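Local coordinates for aldehyde dehydrogenase 12 (Zea mays, PDB 6D97), which catalyses the NAD-dependent oxidation of L-glutamate gamma-semialdehyde to glutamate, the last step of proline catabolism in plants, at residues Lys116-Leu121 / Leu237-Gly242; Phe129-Ile134 / Ile229-Met234; Met374-Met378 / Lys431-Phe437; Ala460-Ile466 / Val482-Ala488. All coordinates share one frame. Residues are numbered along the deposited sequence.

Contact 1 (Lys116-Leu121 / Leu237-Gly242); sequences KAAHML and LLHDCG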
loop_
_atom_site.group_PDB
_atom_site.type_symbol
_atom_site.label_atom_id
_atom_site.label_comp_id
_atom_site.label_asym_id
_atom_site.label_seq_id
_atom_site.Cartn_x
_atom_site.Cartn_y
_atom_site.Cartn_z
ATOM N N LYS A 116 -0.392 27.746 2.152
ATOM C CA LYS A 116 -0.779 29.152 2.148
ATOM C C LYS A 116 -2.247 29.317 1.782
ATOM O O LYS A 116 -2.960 30.119 2.395
ATOM C CB LYS A 116 0.109 29.939 1.182
ATOM C CG LYS A 116 1.514 30.215 1.700
ATOM C CD LYS A 116 2.347 30.920 0.648
ATOM C CE LYS A 116 3.591 30.122 0.328
ATOM N NZ LYS A 116 3.754 29.893 -1.136
ATOM N N ALA A 117 -2.720 28.555 0.792
ATOM C CA ALA A 117 -4.115 28.660 0.374
ATOM C C ALA A 117 -5.061 28.143 1.452
ATOM O O ALA A 117 -6.102 28.758 1.712
ATOM C CB ALA A 117 -4.330 27.906 -0.937
ATOM N N ALA A 118 -4.720 27.017 2.087
ATOM C CA ALA A 118 -5.562 26.482 3.153
ATOM C C ALA A 118 -5.690 27.469 4.307
ATOM O O ALA A 118 -6.768 27.606 4.898
ATOM C CB ALA A 118 -5.006 25.148 3.653
ATOM N N HIS A 119 -4.602 28.164 4.645
ATOM C CA HIS A 119 -4.670 29.142 5.724
ATOM C C HIS A 119 -5.510 30.343 5.320
ATOM O O HIS A 119 -6.220 30.924 6.152
ATOM C CB HIS A 119 -3.266 29.585 6.132
ATOM C CG HIS A 119 -3.248 30.550 7.277
ATOM N ND1 HIS A 119 -2.914 31.879 7.131
ATOM C CD2 HIS A 119 -3.530 30.376 8.590
ATOM C CE1 HIS A 119 -2.990 32.483 8.304
ATOM N NE2 HIS A 119 -3.360 31.592 9.207
ATOM N N MET A 120 -5.442 30.732 4.047
ATOM C CA MET A 120 -6.257 31.841 3.568
ATOM C C MET A 120 -7.733 31.472 3.566
ATOM O O MET A 120 -8.569 32.211 4.099
ATOM C CB MET A 120 -5.799 32.263 2.174
ATOM C CG MET A 120 -4.625 33.213 2.189
ATOM S SD MET A 120 -5.033 34.803 2.935
ATOM C CE MET A 120 -6.083 35.517 1.669
ATOM N N LEU A 121 -8.073 30.321 2.978
ATOM C CA LEU A 121 -9.462 29.874 2.957
ATOM C C LEU A 121 -10.034 29.683 4.356
ATOM O O LEU A 121 -11.253 29.760 4.527
ATOM C CB LEU A 121 -9.589 28.566 2.168
ATOM C CG LEU A 121 -9.927 28.618 0.675
ATOM C CD1 LEU A 121 -10.506 27.287 0.228
ATOM C CD2 LEU A 121 -10.890 29.752 0.362
ATOM N N LEU A 237 -6.580 34.209 -5.508
ATOM C CA LEU A 237 -6.025 33.798 -4.223
ATOM C C LEU A 237 -4.850 32.850 -4.421
ATOM O O LEU A 237 -3.797 33.006 -3.790
ATOM C CB LEU A 237 -7.121 33.146 -3.372
ATOM C CG LEU A 237 -6.876 32.596 -1.957
ATOM C CD1 LEU A 237 -8.230 32.360 -1.287
ATOM C CD2 LEU A 237 -6.033 31.308 -1.916
ATOM N N LEU A 238 -5.017 31.852 -5.294
ATOM C CA LEU A 238 -3.956 30.871 -5.507
ATOM C C LEU A 238 -2.694 31.530 -6.048
ATOM O O LEU A 238 -1.577 31.148 -5.674
ATOM C CB LEU A 238 -4.442 29.771 -6.452
ATOM C CG LEU A 238 -5.410 28.746 -5.858
ATOM C CD1 LEU A 238 -6.057 27.906 -6.947
ATOM C CD2 LEU A 238 -4.675 27.859 -4.861
ATOM N N HIS A 239 -2.849 32.520 -6.931
ATOM C CA HIS A 239 -1.691 33.267 -7.409
ATOM C C HIS A 239 -1.002 33.998 -6.265
ATOM O O HIS A 239 0.231 34.016 -6.185
ATOM C CB HIS A 239 -2.111 34.252 -8.500
ATOM C CG HIS A 239 -2.384 33.610 -9.824
ATOM N ND1 HIS A 239 -3.362 34.067 -10.680
ATOM C CD2 HIS A 239 -1.808 32.553 -10.442
ATOM C CE1 HIS A 239 -3.376 33.319 -11.768
ATOM N NE2 HIS A 239 -2.443 32.392 -11.650
ATOM N N ASP A 240 -1.783 34.599 -5.364
ATOM C CA ASP A 240 -1.204 35.228 -4.182
ATOM C C ASP A 240 -0.509 34.223 -3.276
ATOM O O ASP A 240 0.381 34.610 -2.512
ATOM C CB ASP A 240 -2.281 35.973 -3.393
ATOM C CG ASP A 240 -2.678 37.280 -4.045
ATOM O OD1 ASP A 240 -2.054 37.642 -5.067
ATOM O OD2 ASP A 240 -3.607 37.944 -3.540
ATOM N N CYS A 241 -0.892 32.951 -3.342
ATOM C CA CYS A 241 -0.276 31.911 -2.532
ATOM C C CYS A 241 0.882 31.221 -3.240
ATOM O O CYS A 241 1.487 30.311 -2.665
ATOM C CB CYS A 241 -1.324 30.875 -2.114
ATOM S SG CYS A 241 -2.574 31.510 -0.977
ATOM N N GLY A 242 1.204 31.625 -4.468
ATOM C CA GLY A 242 2.392 31.144 -5.144
ATOM C C GLY A 242 2.146 30.275 -6.356
ATOM O O GLY A 242 3.119 29.777 -6.934
#
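This is a helix-to-helix contact, largely buried, in which the last turns of helix 105-121 lie against the C-terminal end of helix 229-240, away from the NAD site. Its centre is Cys241, which faces the other helix: its SG lies 3.4 Å from Ala117 N, 4.0 Å from Ala117 CB and 4.1 Å from Met120 CG. Lys116 CA and Cys241 CA approach to 5.5 Å, and the small side chains of Ala117 and Cys241 allow close packing. One turn back, Leu237 reaches over the same helix, its CD2 3.9 Å from Ala117 CB and 4.2 Å from Met120 CB, its CD1 4.1 Å from Leu121 CD2; Leu238 CD2 closes on Ala117 CB at 3.9 Å. The single hydrogen bond between the segments lies at the exposed margin, where Lys116 NZ donates to Cys241 O at 2.8 Å. The positive phi of Gly242 (113°) favours glycine: a CB would jam against the carbonyl oxygen of Cys241 and crowd Lys116 NZ. Beyond the contact, Leu156 of helix 142-157 packs on Ala117, and His119 stacks on His119 of the second subunit. The arrangement is a Schellman motif ending helix 229-240, with the lysine of a neighbouring helix bound to a carbonyl of the terminated end, in the helical layer of the Rossmann-type NAD-binding domain of an aldehyde dehydrogenase.

Contact 2 (Phe129-Ile134 / Ile229-Met234); sequences FFAKLI and IVMEQM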
loop_
_atom_site.group_PDB
_atom_site.type_symbol
_atom_site.label_atom_id
_atom_site.label_comp_id
_atom_site.label_asym_id
_atom_site.label_seq_id
_atom_site.Cartn_x
_atom_site.Cartn_y
_atom_site.Cartn_z
ATOM N N PHE A 129 -16.614 35.321 2.459
ATOM C CA PHE A 129 -16.555 35.868 1.108
ATOM C C PHE A 129 -16.933 34.817 0.071
ATOM O O PHE A 129 -17.800 35.046 -0.779
ATOM C CB PHE A 129 -15.153 36.417 0.836
ATOM C CG PHE A 129 -14.897 36.757 -0.603
ATOM C CD1 PHE A 129 -15.241 37.999 -1.106
ATOM C CD2 PHE A 129 -14.294 35.837 -1.449
ATOM C CE1 PHE A 129 -15.003 38.319 -2.430
ATOM C CE2 PHE A 129 -14.054 36.147 -2.773
ATOM C CZ PHE A 129 -14.407 37.393 -3.265
ATOM N N PHE A 130 -16.297 33.646 0.140
ATOM C CA PHE A 130 -16.557 32.611 -0.856
ATOM C C PHE A 130 -17.946 32.008 -0.688
ATOM O O PHE A 130 -18.613 31.694 -1.678
ATOM C CB PHE A 130 -15.478 31.532 -0.786
ATOM C CG PHE A 130 -14.266 31.844 -1.615
ATOM C CD1 PHE A 130 -14.328 31.789 -2.999
ATOM C CD2 PHE A 130 -13.070 32.202 -1.014
ATOM C CE1 PHE A 130 -13.220 32.074 -3.769
ATOM C CE2 PHE A 130 -11.955 32.483 -1.777
ATOM C CZ PHE A 130 -12.032 32.423 -3.156
ATOM N N ALA A 131 -18.402 31.838 0.556
ATOM C CA ALA A 131 -19.749 31.324 0.779
ATOM C C ALA A 131 -20.797 32.260 0.191
ATOM O O ALA A 131 -21.748 31.812 -0.458
ATOM C CB ALA A 131 -19.991 31.117 2.272
ATOM N N LYS A 132 -20.633 33.568 0.401
ATOM C CA LYS A 132 -21.588 34.529 -0.139
ATOM C C LYS A 132 -21.518 34.587 -1.657
ATOM O O LYS A 132 -22.555 34.658 -2.323
ATOM C CB LYS A 132 -21.338 35.913 0.452
ATOM C CG LYS A 132 -22.368 36.346 1.474
ATOM C CD LYS A 132 -21.745 36.454 2.848
ATOM C CE LYS A 132 -22.710 37.084 3.838
ATOM N NZ LYS A 132 -22.001 37.827 4.916
ATOM N N LEU A 133 -20.309 34.572 -2.221
ATOM C CA LEU A 133 -20.170 34.606 -3.672
ATOM C C LEU A 133 -20.802 33.378 -4.315
ATOM O O LEU A 133 -21.453 33.484 -5.361
ATOM C CB LEU A 133 -18.698 34.718 -4.059
ATOM C CG LEU A 133 -18.421 35.083 -5.515
ATOM C CD1 LEU A 133 -19.170 36.332 -5.907
ATOM C CD2 LEU A 133 -16.934 35.285 -5.721
ATOM N N ILE A 134 -20.611 32.204 -3.708
ATOM C CA ILE A 134 -21.248 30.982 -4.197
ATOM C C ILE A 134 -22.761 31.150 -4.212
ATOM O O ILE A 134 -23.440 30.793 -5.183
ATOM C CB ILE A 134 -20.828 29.777 -3.333
ATOM C CG1 ILE A 134 -19.379 29.388 -3.623
ATOM C CG2 ILE A 134 -21.762 28.593 -3.552
ATOM C CD1 ILE A 134 -18.822 28.378 -2.642
ATOM N N ILE A 229 -17.302 32.972 -11.722
ATOM C CA ILE A 229 -16.731 34.069 -10.947
ATOM C C ILE A 229 -16.050 33.537 -9.698
ATOM O O ILE A 229 -15.054 34.104 -9.232
ATOM C CB ILE A 229 -17.818 35.112 -10.605
ATOM C CG1 ILE A 229 -17.181 36.408 -10.100
ATOM C CG2 ILE A 229 -18.802 34.568 -9.571
ATOM C CD1 ILE A 229 -18.124 37.606 -10.120
ATOM N N VAL A 230 -16.547 32.421 -9.159
ATOM C CA VAL A 230 -16.017 31.889 -7.907
ATOM C C VAL A 230 -14.592 31.394 -8.107
ATOM O O VAL A 230 -13.666 31.801 -7.396
ATOM C CB VAL A 230 -16.927 30.773 -7.369
ATOM C CG1 VAL A 230 -16.304 30.140 -6.136
ATOM C CG2 VAL A 230 -18.305 31.329 -7.061
ATOM N N MET A 231 -14.396 30.505 -9.085
ATOM C CA MET A 231 -13.053 30.000 -9.350
ATOM C C MET A 231 -12.125 31.103 -9.824
ATOM O O MET A 231 -10.912 31.026 -9.602
ATOM C CB MET A 231 -13.091 28.872 -10.378
ATOM C CG MET A 231 -13.217 27.505 -9.761
ATOM S SD MET A 231 -12.082 27.198 -8.391
ATOM C CE MET A 231 -10.524 27.079 -9.261
ATOM N N GLU A 232 -12.665 32.134 -10.477
ATOM C CA GLU A 232 -11.833 33.265 -10.868
ATOM C C GLU A 232 -11.235 33.938 -9.639
ATOM O O GLU A 232 -10.033 34.226 -9.595
ATOM C CB GLU A 232 -12.654 34.259 -11.691
ATOM C CG GLU A 232 -11.813 35.126 -12.610
ATOM C CD GLU A 232 -11.993 36.606 -12.360
ATOM O OE1 GLU A 232 -12.266 37.343 -13.328
ATOM O OE2 GLU A 232 -11.863 37.033 -11.194
ATOM N N GLN A 233 -12.062 34.174 -8.618
ATOM C CA GLN A 233 -11.560 34.709 -7.356
ATOM C C GLN A 233 -10.618 33.724 -6.676
ATOM O O GLN A 233 -9.605 34.126 -6.093
ATOM C CB GLN A 233 -12.729 35.058 -6.435
ATOM C CG GLN A 233 -13.695 36.063 -7.033
ATOM C CD GLN A 233 -13.024 37.378 -7.373
ATOM O OE1 GLN A 233 -12.479 38.054 -6.502
ATOM N NE2 GLN A 233 -13.051 37.744 -8.647
ATOM N N MET A 234 -10.932 32.429 -6.744
ATOM C CA MET A 234 -10.064 31.431 -6.124
ATOM C C MET A 234 -8.696 31.398 -6.795
ATOM O O MET A 234 -7.670 31.227 -6.124
ATOM C CB MET A 234 -10.729 30.055 -6.175
ATOM C CG MET A 234 -9.950 28.981 -5.445
ATOM S SD MET A 234 -9.841 29.313 -3.679
ATOM C CE MET A 234 -8.357 28.400 -3.283
#
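Two nearly antiparallel helices, 158° between their directions and axes 10.1 Å apart at closest, pack in the helical layer of the NAD-binding domain; Val230 lies about 9 Å, side chain to side chain, from the NAD-binding Thr196. The interface is mostly apolar, with no hydrogen bond between the segments. Leu133 points toward the other helix, its CD1 4.1 Å from Ile229 CG2, its CG 4.1 Å from Val230 CG2 and its CD2 3.6 Å from Gln233 CG. Val230 also receives Ile134, CG1 to CG1 at 4.0 Å. Helix 229-240 follows strand 218-223 of the parallel Rossmann-type sheet, so helix 124-137 covers one of the helices that flank that sheet. The Phe130 ring turns its edge to the opposing backbone, CE1 3.7 Å from Val230 O and CZ 3.7 Å from Met234 CA. Met234 SD adds an oblique Met-aromatic contact, 4.5 Å from the centroid of the Phe130 ring. Phe129 CZ meets Gln233 OE1 edge-on at 3.8 Å, while that oxygen accepts a hydrogen bond from the backbone of Thr31.

Contact 3 (Met374-Met378 / Lys431-Phe437); sequences MIEHM and KEIFGPF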
loop_
_atom_site.group_PDB
_atom_site.type_symbol
_atom_site.label_atom_id
_atom_site.label_comp_id
_atom_site.label_asym_id
_atom_site.label_seq_id
_atom_site.Cartn_x
_atom_site.Cartn_y
_atom_site.Cartn_z
ATOM N N MET A 374 -40.647 20.723 -14.648
ATOM C CA MET A 374 -40.831 19.931 -13.437
ATOM C C MET A 374 -42.298 19.576 -13.225
ATOM O O MET A 374 -42.614 18.456 -12.807
ATOM C CB MET A 374 -40.276 20.687 -12.231
ATOM C CG MET A 374 -38.765 20.607 -12.088
ATOM S SD MET A 374 -38.118 21.505 -10.662
ATOM C CE MET A 374 -37.929 23.151 -11.346
ATOM N N ILE A 375 -43.205 20.517 -13.504
ATOM C CA ILE A 375 -44.634 20.230 -13.411
ATOM C C ILE A 375 -45.030 19.162 -14.424
ATOM O O ILE A 375 -45.768 18.222 -14.103
ATOM C CB ILE A 375 -45.455 21.518 -13.604
ATOM C CG1 ILE A 375 -45.341 22.427 -12.374
ATOM C CG2 ILE A 375 -46.909 21.167 -13.894
ATOM C CD1 ILE A 375 -46.042 21.875 -11.155
ATOM N N GLU A 376 -44.546 19.289 -15.666
ATOM C CA GLU A 376 -44.872 18.312 -16.703
ATOM C C GLU A 376 -44.418 16.912 -16.297
ATOM O O GLU A 376 -45.178 15.941 -16.411
ATOM C CB GLU A 376 -44.234 18.726 -18.033
ATOM C CG GLU A 376 -44.685 17.871 -19.207
ATOM C CD GLU A 376 -43.751 17.967 -20.396
ATOM O OE1 GLU A 376 -43.973 18.820 -21.279
ATOM O OE2 GLU A 376 -42.780 17.190 -20.446
ATOM N N HIS A 377 -43.173 16.790 -15.820
ATOM C CA HIS A 377 -42.667 15.507 -15.321
ATOM C C HIS A 377 -43.581 14.938 -14.237
ATOM O O HIS A 377 -43.954 13.760 -14.277
ATOM C CB HIS A 377 -41.247 15.671 -14.777
ATOM C CG HIS A 377 -40.627 14.386 -14.302
ATOM N ND1 HIS A 377 -40.346 13.335 -15.155
ATOM C CD2 HIS A 377 -40.233 13.991 -13.068
ATOM C CE1 HIS A 377 -39.809 12.347 -14.463
ATOM N NE2 HIS A 377 -39.725 12.724 -13.198
ATOM N N MET A 378 -43.959 15.762 -13.263
ATOM C CA MET A 378 -44.878 15.326 -12.214
ATOM C C MET A 378 -46.187 14.808 -12.798
ATOM O O MET A 378 -46.704 13.771 -12.360
ATOM C CB MET A 378 -45.169 16.481 -11.248
ATOM C CG MET A 378 -46.214 16.179 -10.200
ATOM S SD MET A 378 -46.652 17.666 -9.268
ATOM C CE MET A 378 -47.586 18.614 -10.471
ATOM N N LYS A 431 -35.841 9.034 -14.444
ATOM C CA LYS A 431 -35.294 10.200 -15.125
ATOM C C LYS A 431 -34.789 11.204 -14.091
ATOM O O LYS A 431 -35.511 11.544 -13.151
ATOM C CB LYS A 431 -36.371 10.827 -16.015
ATOM C CG LYS A 431 -35.980 12.099 -16.727
ATOM C CD LYS A 431 -37.228 12.810 -17.205
ATOM C CE LYS A 431 -36.889 14.080 -17.937
ATOM N NZ LYS A 431 -36.717 13.852 -19.392
ATOM N N GLU A 432 -33.563 11.683 -14.260
ATOM C CA GLU A 432 -33.002 12.630 -13.315
ATOM C C GLU A 432 -33.600 14.014 -13.534
ATOM O O GLU A 432 -33.505 14.561 -14.639
ATOM C CB GLU A 432 -31.474 12.693 -13.442
ATOM C CG GLU A 432 -30.822 13.525 -12.359
ATOM C CD GLU A 432 -29.406 13.916 -12.701
ATOM O OE1 GLU A 432 -29.142 14.134 -13.896
ATOM O OE2 GLU A 432 -28.566 14.028 -11.783
ATOM N N ILE A 433 -34.215 14.570 -12.489
ATOM C CA ILE A 433 -34.704 15.943 -12.478
ATOM C C ILE A 433 -33.783 16.723 -11.546
ATOM O O ILE A 433 -33.829 16.550 -10.314
ATOM C CB ILE A 433 -36.165 16.044 -12.025
ATOM C CG1 ILE A 433 -36.996 14.907 -12.628
ATOM C CG2 ILE A 433 -36.778 17.401 -12.405
ATOM C CD1 ILE A 433 -37.169 14.988 -14.156
ATOM N N PHE A 434 -32.946 17.595 -12.116
ATOM C CA PHE A 434 -31.946 18.319 -11.335
ATOM C C PHE A 434 -32.639 19.478 -10.618
ATOM O O PHE A 434 -32.352 20.656 -10.827
ATOM C CB PHE A 434 -30.778 18.777 -12.197
ATOM C CG PHE A 434 -29.461 18.761 -11.458
ATOM C CD1 PHE A 434 -28.984 17.573 -10.914
ATOM C CD2 PHE A 434 -28.726 19.909 -11.266
ATOM C CE1 PHE A 434 -27.794 17.550 -10.202
ATOM C CE2 PHE A 434 -27.536 19.882 -10.558
ATOM C CZ PHE A 434 -27.077 18.701 -10.027
ATOM N N GLY A 435 -33.582 19.104 -9.740
ATOM C CA GLY A 435 -34.376 20.024 -8.962
ATOM C C GLY A 435 -34.905 19.362 -7.710
ATOM O O GLY A 435 -34.620 18.192 -7.434
ATOM N N PRO A 436 -35.717 20.100 -6.923
ATOM C CA PRO A 436 -36.232 19.542 -5.650
ATOM C C PRO A 436 -37.411 18.595 -5.899
ATOM O O PRO A 436 -38.588 18.943 -5.764
ATOM C CB PRO A 436 -36.646 20.798 -4.878
ATOM C CG PRO A 436 -36.821 21.921 -5.950
ATOM C CD PRO A 436 -36.373 21.370 -7.282
ATOM N N PHE A 437 -37.082 17.354 -6.250
ATOM C CA PHE A 437 -38.090 16.410 -6.724
ATOM C C PHE A 437 -37.574 14.999 -6.498
ATOM O O PHE A 437 -36.438 14.680 -6.876
ATOM C CB PHE A 437 -38.424 16.627 -8.208
ATOM C CG PHE A 437 -39.551 15.763 -8.719
ATOM C CD1 PHE A 437 -39.320 14.458 -9.122
ATOM C CD2 PHE A 437 -40.848 16.244 -8.776
ATOM C CE1 PHE A 437 -40.364 13.655 -9.574
ATOM C CE2 PHE A 437 -41.891 15.433 -9.232
ATOM C CZ PHE A 437 -41.641 14.146 -9.622
HETATM O O HOH W 1 -37.890 11.205 -11.526
#
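His377, on helix 371-382, has the largest area covered in this contact and meets three side chains of 431-437. With chi1 at t its imidazole extends straight from the helix. Ile433, m at chi1 and chi2, lays its CD1 over the ring face in a CH-pi contact, 3.4 Å from the centroid of the His377 ring and 10° off the normal; its CG1 is 3.4 Å from His377 CD2. Phe437, first residue of strand 437-443 and also t at chi1, receives the edge of His377 on its face in an offset edge-to-face pair, centroids 5.1 Å apart and planes at 65°, with Phe437 CE1 3.5 Å from His377 CD2. With chi1 and chi2 both t, Lys431 CD passes 3.8 Å from His377 ND1. The loop joins helix 425-429 to that strand, in the seven-stranded sheet of the catalytic domain; inverse gamma turns at Phe434 and Pro436 bend it. Met374, m then t at chi1 and chi2, stretches along the loop, CG 3.8 Å from Ile433 CG2 and SD 3.8 Å from Pro436 CD. At Gly435 a CB would clash with Met374 SD. Met378 is t at chi1 and chi2 and the end of its side chain leads away from 431-437, so CB makes the contact, 4.0 Å from Phe437 CE2; Val413 of strand 411-414 packs on both. A water bridges His377 NE2 and Lys431 O, 2.9 Å from each.

Contact 4 (Ala460-Ile466 / Val482-Ala488); sequences AHLTAAI and VNGTTYA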
loop_
_atom_site.group_PDB
_atom_site.type_symbol
_atom_site.label_atom_id
_atom_site.label_comp_id
_atom_site.label_asym_id
_atom_site.label_seq_id
_atom_site.Cartn_x
_atom_site.Cartn_y
_atom_site.Cartn_z
ATOM N N ALA A 460 -27.064 4.880 -14.180
ATOM C CA ALA A 460 -26.112 5.671 -13.414
ATOM C C ALA A 460 -25.927 5.039 -12.045
ATOM O O ALA A 460 -26.891 4.570 -11.432
ATOM C CB ALA A 460 -26.580 7.126 -13.271
ATOM N N HIS A 461 -24.681 5.028 -11.570
ATOM C CA HIS A 461 -24.320 4.398 -10.303
ATOM C C HIS A 461 -23.377 5.340 -9.549
ATOM O O HIS A 461 -22.182 5.079 -9.406
ATOM C CB HIS A 461 -23.696 3.023 -10.539
ATOM C CG HIS A 461 -24.574 2.092 -11.315
ATOM N ND1 HIS A 461 -25.788 1.648 -10.840
ATOM C CD2 HIS A 461 -24.423 1.534 -12.538
ATOM C CE1 HIS A 461 -26.344 0.851 -11.733
ATOM N NE2 HIS A 461 -25.535 0.762 -12.773
ATOM N N LEU A 462 -23.938 6.446 -9.062
ATOM C CA LEU A 462 -23.161 7.440 -8.338
ATOM C C LEU A 462 -23.273 7.210 -6.835
ATOM O O LEU A 462 -22.468 6.473 -6.259
ATOM C CB LEU A 462 -23.621 8.850 -8.715
ATOM C CG LEU A 462 -22.740 10.023 -8.284
ATOM C CD1 LEU A 462 -21.266 9.676 -8.391
ATOM C CD2 LEU A 462 -23.047 11.232 -9.143
ATOM N N THR A 463 -24.259 7.824 -6.189
ATOM C CA THR A 463 -24.437 7.658 -4.756
ATOM C C THR A 463 -25.676 6.827 -4.457
ATOM O O THR A 463 -26.548 6.627 -5.307
ATOM C CB THR A 463 -24.531 9.007 -4.037
ATOM O OG1 THR A 463 -25.717 9.695 -4.449
ATOM C CG2 THR A 463 -23.324 9.859 -4.359
ATOM N N ALA A 464 -25.726 6.332 -3.226
ATOM C CA ALA A 464 -26.793 5.457 -2.763
ATOM C C ALA A 464 -26.704 5.367 -1.249
ATOM O O ALA A 464 -25.642 5.583 -0.659
ATOM C CB ALA A 464 -26.697 4.065 -3.389
ATOM N N ALA A 465 -27.836 5.043 -0.631
ATOM C CA ALA A 465 -27.921 4.904 0.814
ATOM C C ALA A 465 -28.788 3.707 1.163
ATOM O O ALA A 465 -29.850 3.501 0.568
ATOM C CB ALA A 465 -28.491 6.166 1.472
ATOM N N ILE A 466 -28.327 2.925 2.133
ATOM C CA ILE A 466 -29.054 1.766 2.638
ATOM C C ILE A 466 -29.273 2.022 4.122
ATOM O O ILE A 466 -28.357 1.855 4.937
ATOM C CB ILE A 466 -28.302 0.454 2.399
ATOM C CG1 ILE A 466 -27.744 0.417 0.974
ATOM C CG2 ILE A 466 -29.229 -0.732 2.641
ATOM C CD1 ILE A 466 -26.625 -0.561 0.794
ATOM N N VAL A 482 -24.022 -1.458 -7.125
ATOM C CA VAL A 482 -22.825 -0.984 -7.819
ATOM C C VAL A 482 -22.356 0.386 -7.328
ATOM O O VAL A 482 -21.146 0.637 -7.256
ATOM C CB VAL A 482 -23.072 -0.952 -9.343
ATOM C CG1 VAL A 482 -21.923 -0.271 -10.076
ATOM C CG2 VAL A 482 -23.279 -2.358 -9.886
ATOM N N ASN A 483 -23.303 1.260 -6.959
ATOM C CA ASN A 483 -23.077 2.709 -6.898
ATOM C C ASN A 483 -21.773 3.083 -6.198
ATOM O O ASN A 483 -21.460 2.576 -5.120
ATOM C CB ASN A 483 -24.258 3.384 -6.205
ATOM C CG ASN A 483 -25.483 3.438 -7.084
ATOM O OD1 ASN A 483 -25.708 2.556 -7.915
ATOM N ND2 ASN A 483 -26.274 4.486 -6.920
ATOM N N GLY A 484 -21.018 3.988 -6.830
ATOM C CA GLY A 484 -19.622 4.175 -6.459
ATOM C C GLY A 484 -19.420 4.821 -5.104
ATOM O O GLY A 484 -18.326 4.751 -4.536
ATOM N N THR A 485 -20.455 5.466 -4.574
ATOM C CA THR A 485 -20.377 6.117 -3.264
ATOM C C THR A 485 -21.644 5.749 -2.499
ATOM O O THR A 485 -22.629 6.493 -2.502
ATOM C CB THR A 485 -20.213 7.621 -3.385
ATOM O OG1 THR A 485 -19.209 7.918 -4.363
ATOM C CG2 THR A 485 -19.788 8.188 -2.048
ATOM N N THR A 486 -21.603 4.605 -1.828
ATOM C CA THR A 486 -22.758 4.045 -1.146
ATOM C C THR A 486 -22.564 4.138 0.360
ATOM O O THR A 486 -21.528 3.719 0.886
ATOM C CB THR A 486 -22.975 2.589 -1.560
ATOM O OG1 THR A 486 -23.175 2.524 -2.978
ATOM C CG2 THR A 486 -24.192 2.020 -0.853
ATOM N N TYR A 487 -23.564 4.683 1.047
ATOM C CA TYR A 487 -23.567 4.784 2.499
ATOM C C TYR A 487 -24.499 3.726 3.075
ATOM O O TYR A 487 -25.575 3.471 2.528
ATOM C CB TYR A 487 -24.003 6.178 2.957
ATOM C CG TYR A 487 -23.151 7.319 2.436
ATOM C CD1 TYR A 487 -23.251 7.743 1.116
ATOM C CD2 TYR A 487 -22.261 7.985 3.271
ATOM C CE1 TYR A 487 -22.489 8.789 0.638
ATOM C CE2 TYR A 487 -21.486 9.028 2.799
ATOM C CZ TYR A 487 -21.604 9.425 1.482
ATOM O OH TYR A 487 -20.839 10.469 1.014
ATOM N N ALA A 488 -24.084 3.110 4.181
ATOM C CA ALA A 488 -24.819 1.994 4.766
ATOM C C ALA A 488 -24.854 2.142 6.278
ATOM O O ALA A 488 -23.813 2.340 6.909
ATOM C CB ALA A 488 -24.189 0.650 4.382
HETATM O O HOH W 2 -28.116 4.778 -9.184
#
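Backbone hydrogen bonds dominate this contact, a parallel pairing of strands 463-466 and 485-488 whose axes lie 4.6 Å apart at 13°. Thr485 N donates to Leu462 O (2.8 Å), Ala464 N to Thr485 O (3.2 Å), Tyr487 N to Ala464 O (2.8 Å) and Ile466 N to Tyr487 O (2.8 Å); ahead of the strands Gly484 N reaches His461 O (3.0 Å). CA-H...O contacts run alongside, the shortest from Thr463 CA to Thr485 O (3.1 Å). Side-chain hydrogen bonds gather at Asn483: ND2 donates to Thr463 O (2.7 Å), OD1 accepts from His461 ND1 (3.1 Å), and a water links Asn483 ND2 (2.9 Å) with Ala460 O (2.6 Å). His461 NE2 is hydrogen-bonded to Lys94 of the third subunit. A CH-pi contact sets Val482 CB over the His461 ring, 4.1 Å from its centroid; an apolar one joins Ile466 CD1 to Thr486 CG2 (3.9 Å). The strands form a beta-alpha-beta crossover in the catalytic-domain sheet through helix 471-479, which covers Ile466. Strand 298-302 flanks 463-467 on its other edge, while 485-488, outermost in its chain, pairs in parallel with a strand of the third subunit, carrying the sheet across an interface of the four-chain assembly.

Contacts 1 and 2 share helix 229-240 and touch: Phe130 of contact 2 packs its CD2 3.6 Å from Leu121 CD2 and its CE2 3.8 Å from Leu237 CD1, both leucines of contact 1. Contact 2 is wholly buried, mostly apolar and without a hydrogen bond between its segments, whereas contact 1 reaches an exposed edge, where its hydrogen bond forms. Contacts 3 and 4 lie at the seven-stranded sheet of the catalytic domain, nearest atoms about 7 Å apart. Contact 3, mostly buried with exposed Lys431 at its margin, joins a helix to a loop by ring and methionine contacts and one water; contact 4, buried partly by the third subunit, joins two strands by backbone hydrogen bonds.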